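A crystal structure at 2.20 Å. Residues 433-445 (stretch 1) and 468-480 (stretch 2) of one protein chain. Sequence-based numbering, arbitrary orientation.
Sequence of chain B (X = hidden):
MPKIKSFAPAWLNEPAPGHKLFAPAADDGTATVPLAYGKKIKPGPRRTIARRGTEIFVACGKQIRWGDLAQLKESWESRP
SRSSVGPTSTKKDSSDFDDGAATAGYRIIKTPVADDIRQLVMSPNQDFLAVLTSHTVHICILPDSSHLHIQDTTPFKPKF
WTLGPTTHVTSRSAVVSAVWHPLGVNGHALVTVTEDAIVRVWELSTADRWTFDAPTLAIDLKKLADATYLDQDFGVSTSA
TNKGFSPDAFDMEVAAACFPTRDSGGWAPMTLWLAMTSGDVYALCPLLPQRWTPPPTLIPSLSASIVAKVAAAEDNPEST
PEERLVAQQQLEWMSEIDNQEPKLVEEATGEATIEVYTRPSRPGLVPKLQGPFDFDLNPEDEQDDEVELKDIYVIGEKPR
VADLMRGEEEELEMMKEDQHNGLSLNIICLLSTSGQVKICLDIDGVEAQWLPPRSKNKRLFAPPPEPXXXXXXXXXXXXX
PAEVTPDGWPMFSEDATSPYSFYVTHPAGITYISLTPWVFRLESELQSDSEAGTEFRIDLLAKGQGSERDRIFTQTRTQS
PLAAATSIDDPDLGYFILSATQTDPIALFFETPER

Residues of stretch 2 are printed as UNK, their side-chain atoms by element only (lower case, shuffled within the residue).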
# COMPACT_ATOMS: atom_id res chain seq x y z
N THR B 433 -2.15 -5.85 13.72
CA THR B 433 -1.02 -6.45 14.42
C THR B 433 -1.46 -7.66 15.24
O THR B 433 -0.76 -8.66 15.30
CB THR B 433 -0.34 -5.43 15.36
OG1 THR B 433 0.08 -4.29 14.61
CG2 THR B 433 0.87 -6.05 16.06
N SER B 434 -2.63 -7.55 15.86
CA SER B 434 -3.15 -8.60 16.72
C SER B 434 -3.56 -9.84 15.94
O SER B 434 -3.83 -10.89 16.52
CB SER B 434 -4.34 -8.09 17.53
OG SER B 434 -5.45 -7.85 16.68
N GLY B 435 -3.62 -9.71 14.62
CA GLY B 435 -4.10 -10.78 13.77
C GLY B 435 -5.58 -10.65 13.49
O GLY B 435 -6.18 -11.49 12.82
N GLN B 436 -6.19 -9.59 14.02
CA GLN B 436 -7.59 -9.29 13.74
C GLN B 436 -7.77 -9.02 12.26
O GLN B 436 -6.98 -8.31 11.64
CB GLN B 436 -8.06 -8.08 14.56
CG GLN B 436 -9.49 -7.64 14.27
CD GLN B 436 -9.76 -6.20 14.70
OE1 GLN B 436 -9.49 -5.26 13.95
NE2 GLN B 436 -10.31 -6.04 15.90
N VAL B 437 -8.83 -9.60 11.69
CA VAL B 437 -9.19 -9.37 10.30
C VAL B 437 -10.51 -8.62 10.22
O VAL B 437 -11.45 -8.94 10.94
CB VAL B 437 -9.31 -10.69 9.51
CG1 VAL B 437 -9.72 -10.43 8.06
CG2 VAL B 437 -8.00 -11.46 9.55
N LYS B 438 -10.56 -7.63 9.35
CA LYS B 438 -11.76 -6.83 9.16
C LYS B 438 -12.16 -6.86 7.69
O LYS B 438 -11.36 -6.53 6.82
CB LYS B 438 -11.54 -5.40 9.64
CG LYS B 438 -12.81 -4.58 9.78
CD LYS B 438 -12.54 -3.22 10.40
CE LYS B 438 -12.17 -3.33 11.87
NZ LYS B 438 -11.72 -2.03 12.43
N ILE B 439 -13.40 -7.27 7.43
CA ILE B 439 -13.92 -7.36 6.07
C ILE B 439 -14.86 -6.19 5.82
O ILE B 439 -15.93 -6.10 6.44
CB ILE B 439 -14.66 -8.69 5.82
CG1 ILE B 439 -13.79 -9.88 6.23
CG2 ILE B 439 -15.10 -8.80 4.36
CD1 ILE B 439 -12.46 -9.96 5.50
N CYS B 440 -14.46 -5.30 4.93
CA CYS B 440 -15.23 -4.11 4.62
C CYS B 440 -15.75 -4.14 3.19
O CYS B 440 -15.08 -4.66 2.29
CB CYS B 440 -14.39 -2.85 4.83
SG CYS B 440 -13.64 -2.77 6.47
N LEU B 441 -16.94 -3.58 2.98
CA LEU B 441 -17.54 -3.51 1.66
C LEU B 441 -17.58 -2.07 1.17
O LEU B 441 -17.96 -1.16 1.91
CB LEU B 441 -18.96 -4.09 1.68
CG LEU B 441 -19.08 -5.55 2.13
CD1 LEU B 441 -20.55 -5.92 2.32
CD2 LEU B 441 -18.41 -6.48 1.13
N ASP B 442 -17.18 -1.88 -0.08
CA ASP B 442 -17.21 -0.56 -0.70
C ASP B 442 -18.59 -0.29 -1.28
O ASP B 442 -18.83 -0.48 -2.48
CB ASP B 442 -16.13 -0.45 -1.77
CG ASP B 442 -16.09 0.91 -2.43
OD1 ASP B 442 -16.66 1.87 -1.85
OD2 ASP B 442 -15.49 1.03 -3.52
N ILE B 443 -19.50 0.15 -0.42
CA ILE B 443 -20.89 0.40 -0.80
C ILE B 443 -21.02 1.59 -1.74
O ILE B 443 -21.83 1.58 -2.67
CB ILE B 443 -21.76 0.66 0.45
CG1 ILE B 443 -21.65 -0.50 1.45
CG2 ILE B 443 -23.22 0.89 0.06
CD1 ILE B 443 -22.03 -1.85 0.88
N ASP B 444 -20.21 2.62 -1.50
CA ASP B 444 -20.31 3.86 -2.26
C ASP B 444 -19.62 3.74 -3.61
O ASP B 444 -20.06 4.35 -4.59
CB ASP B 444 -19.73 5.02 -1.45
CG ASP B 444 -20.56 5.34 -0.22
OD1 ASP B 444 -21.80 5.14 -0.26
OD2 ASP B 444 -19.99 5.79 0.80
N GLY B 445 -18.54 2.97 -3.66
CA GLY B 445 -17.84 2.73 -4.90
C GLY B 445 -16.75 3.75 -5.15
O GLY B 445 -17.02 4.85 -5.63
N UNK B 468 -14.78 9.87 2.92
CA UNK B 468 -15.18 8.62 2.26
C UNK B 468 -15.46 7.51 3.26
O UNK B 468 -14.92 7.54 4.36
c UNK B 468 -13.40 10.26 2.59
c UNK B 468 -13.97 8.29 1.38
c UNK B 468 -12.83 9.02 2.00
N UNK B 469 -16.28 6.54 2.87
CA UNK B 469 -16.75 5.53 3.81
C UNK B 469 -16.66 4.10 3.27
O UNK B 469 -16.85 3.86 2.08
c UNK B 469 -18.20 5.83 4.20
o UNK B 469 -18.71 4.83 5.08
N UNK B 470 -16.36 3.18 4.18
CA UNK B 470 -16.48 1.75 3.92
C UNK B 470 -17.43 1.16 4.95
O UNK B 470 -17.53 1.67 6.07
c UNK B 470 -14.48 0.99 1.58
c UNK B 470 -14.07 1.46 2.97
c UNK B 470 -15.12 1.06 4.01
c UNK B 470 -12.71 0.89 3.34
N UNK B 471 -18.13 0.09 4.57
CA UNK B 471 -19.04 -0.60 5.48
C UNK B 471 -18.36 -1.81 6.10
O UNK B 471 -18.04 -2.77 5.41
c UNK B 471 -22.47 -2.31 4.63
c UNK B 471 -20.31 -1.03 4.73
c UNK B 471 -21.77 -1.24 6.78
c UNK B 471 -21.29 -1.92 5.51
N UNK B 472 -18.15 -1.75 7.41
CA UNK B 472 -17.59 -2.89 8.13
C UNK B 472 -18.63 -4.00 8.18
O UNK B 472 -19.66 -3.87 8.84
c UNK B 472 -16.39 -3.65 10.21
o UNK B 472 -16.36 -1.34 9.54
c UNK B 472 -17.17 -2.51 9.57
N UNK B 473 -18.36 -5.09 7.47
CA UNK B 473 -19.29 -6.21 7.41
C UNK B 473 -19.02 -7.20 8.53
O UNK B 473 -19.95 -7.71 9.16
c UNK B 473 -19.83 -8.28 6.08
c UNK B 473 -21.79 -9.68 6.17
c UNK B 473 -19.21 -6.92 6.07
c UNK B 473 -19.04 -9.42 6.04
c UNK B 473 -21.21 -8.43 6.15
c UNK B 473 -19.61 -10.68 6.06
c UNK B 473 -20.99 -10.81 6.13
N UNK B 474 -17.75 -7.47 8.79
CA UNK B 474 -17.37 -8.47 9.77
C UNK B 474 -15.96 -8.23 10.30
O UNK B 474 -15.08 -7.74 9.58
o UNK B 474 -17.44 -12.47 8.22
c UNK B 474 -17.34 -12.36 9.44
c UNK B 474 -17.47 -9.87 9.15
n UNK B 474 -17.41 -13.40 10.27
c UNK B 474 -17.13 -11.00 10.08
N UNK B 475 -15.75 -8.58 11.57
CA UNK B 475 -14.45 -8.47 12.21
C UNK B 475 -14.23 -9.71 13.07
O UNK B 475 -15.10 -10.06 13.87
c UNK B 475 -14.35 -7.21 13.10
o UNK B 475 -14.75 -6.06 12.34
c UNK B 475 -12.93 -7.02 13.62
N UNK B 476 -13.09 -10.36 12.91
CA UNK B 476 -12.80 -11.55 13.71
C UNK B 476 -11.31 -11.74 13.97
O UNK B 476 -10.47 -11.36 13.15
c UNK B 476 -11.68 -13.66 11.37
c UNK B 476 -13.16 -12.72 9.24
c UNK B 476 -11.97 -13.38 9.01
c UNK B 476 -11.23 -13.85 10.08
c UNK B 476 -13.61 -12.53 10.53
c UNK B 476 -13.37 -12.80 13.02
c UNK B 476 -12.87 -13.00 11.61
N UNK B 477 -10.99 -12.33 15.12
CA UNK B 477 -9.62 -12.70 15.45
C UNK B 477 -9.17 -13.90 14.63
O UNK B 477 -9.99 -14.71 14.20
o UNK B 477 -9.98 -11.90 18.98
c UNK B 477 -9.49 -13.02 16.94
c UNK B 477 -9.53 -11.78 17.82
o UNK B 477 -9.10 -10.70 17.37
N UNK B 478 -7.86 -14.00 14.42
CA UNK B 478 -7.26 -15.20 13.85
C UNK B 478 -6.23 -15.78 14.82
O UNK B 478 -5.72 -16.88 14.61
o UNK B 478 -5.52 -13.98 12.67
c UNK B 478 -6.59 -14.92 12.50
c UNK B 478 -7.60 -14.38 11.50
N UNK B 479 -5.93 -15.02 15.88
CA UNK B 479 -4.99 -15.46 16.91
C UNK B 479 -5.63 -15.44 18.29
O UNK B 479 -6.51 -14.62 18.56
c UNK B 479 -2.31 -15.91 15.35
c UNK B 479 -1.77 -13.51 15.80
c UNK B 479 -2.88 -14.54 15.65
c UNK B 479 -3.74 -14.57 16.91
N UNK B 480 -5.17 -16.33 19.16
CA UNK B 480 -5.55 -16.27 20.56
C UNK B 480 -4.71 -15.19 21.23
O UNK B 480 -3.63 -14.87 20.73
c UNK B 480 -6.03 -20.02 21.47
n UNK B 480 -5.33 -21.71 19.78
c UNK B 480 -5.96 -18.80 20.55
c UNK B 480 -5.34 -17.61 21.26
c UNK B 480 -6.41 -21.28 20.72
O HOH W 1 -6.49 -12.06 16.26
O HOH W 2 -7.53 -9.04 18.33
O HOH W 3 -16.31 4.08 -0.74
O HOH W 4 -18.98 2.53 1.07

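Position 468 carries three carbons that close a ring onto the backbone N, which makes it Pro-468; it touches nothing on stretch 1.

At 469 one carbon bears one oxygen: Ser-469. Its CB lies 3.8 Å from Asp-444 OD2, and its carbonyl O takes protons from two waters, one also donating to Asp-442 OD1, the other accepting from Asp-444 N.

Position 470 has four carbons forked at the second, and its CB sits 4.1 Å from Cys-440 CB. It is Leu-470.

The same forked four-carbon pattern recurs at 471, where CB packs 3.6 Å from Ile-443 CG1: Leu-471. Its backbone pairs twice with Leu-441, Leu-441 N to Leu-471 O at 2.8 Å and Leu-471 N to Leu-441 O at 2.9 Å.

At 472 a single carbon carries one oxygen and one carbon, so this is Thr-472; its CG2 lies 3.7 Å from Lys-438 CG.

Position 473 shows one carbon and a six-carbon ring with no oxygen: Phe-473. Its ring meets Ile-439 obliquely, CD2 to Ile-439 CG2 at 4.3 Å.

Three carbons, the third bearing one O and one N, identify 474 as Gln-474. Its carbonyl O receives Ile-439 N at 2.8 Å.

Position 475 again has a carbon holding one oxygen and one carbon. This is Thr-475, with OG1 3.5 Å from Lys-438 CG.

A second six-carbon ring on one carbon marks 476 as Phe-476. Val-437 CB stands over one face, 4.1 Å from the centroid, a CH-pi contact.

At 477 two carbons end in two oxygens: Asp-477. Waters connect its OD1 with Ser-434.

Position 478, one carbon with an oxygen and a carbon, is Thr-478; its OG1 donates to Gly-435 O at 2.6 Å.

The four forked carbons of 479 give Leu-479, whose CD1 comes 3.4 Å from Ser-434 O. An ideal CB on Gly-435 would sit 2.8 Å from that CD1, a clash, and the backbone angles there call for glycine anyway.

Four carbons in a row ending in N make 480 Lys-480, without contact here.

The contact is an antiparallel pairing interrupted by a bulge. Ile-439 O accepts from both Phe-473 N at 2.8 Å and Gln-474 N at 3.3 Å, so the register slips by one and Cys-440 pairs with Thr-472. Val-437, Ile-439 and Leu-441 share one face with Leu-471, Gln-474 and Phe-476, while Lys-438 and Cys-440 share the other with Thr-472 and Thr-475. Backbone bonds set the register, apolar packing fills one face, and water joins the ends.

Stretch 2, residues 468-480: PSLLTFQTFDTLK
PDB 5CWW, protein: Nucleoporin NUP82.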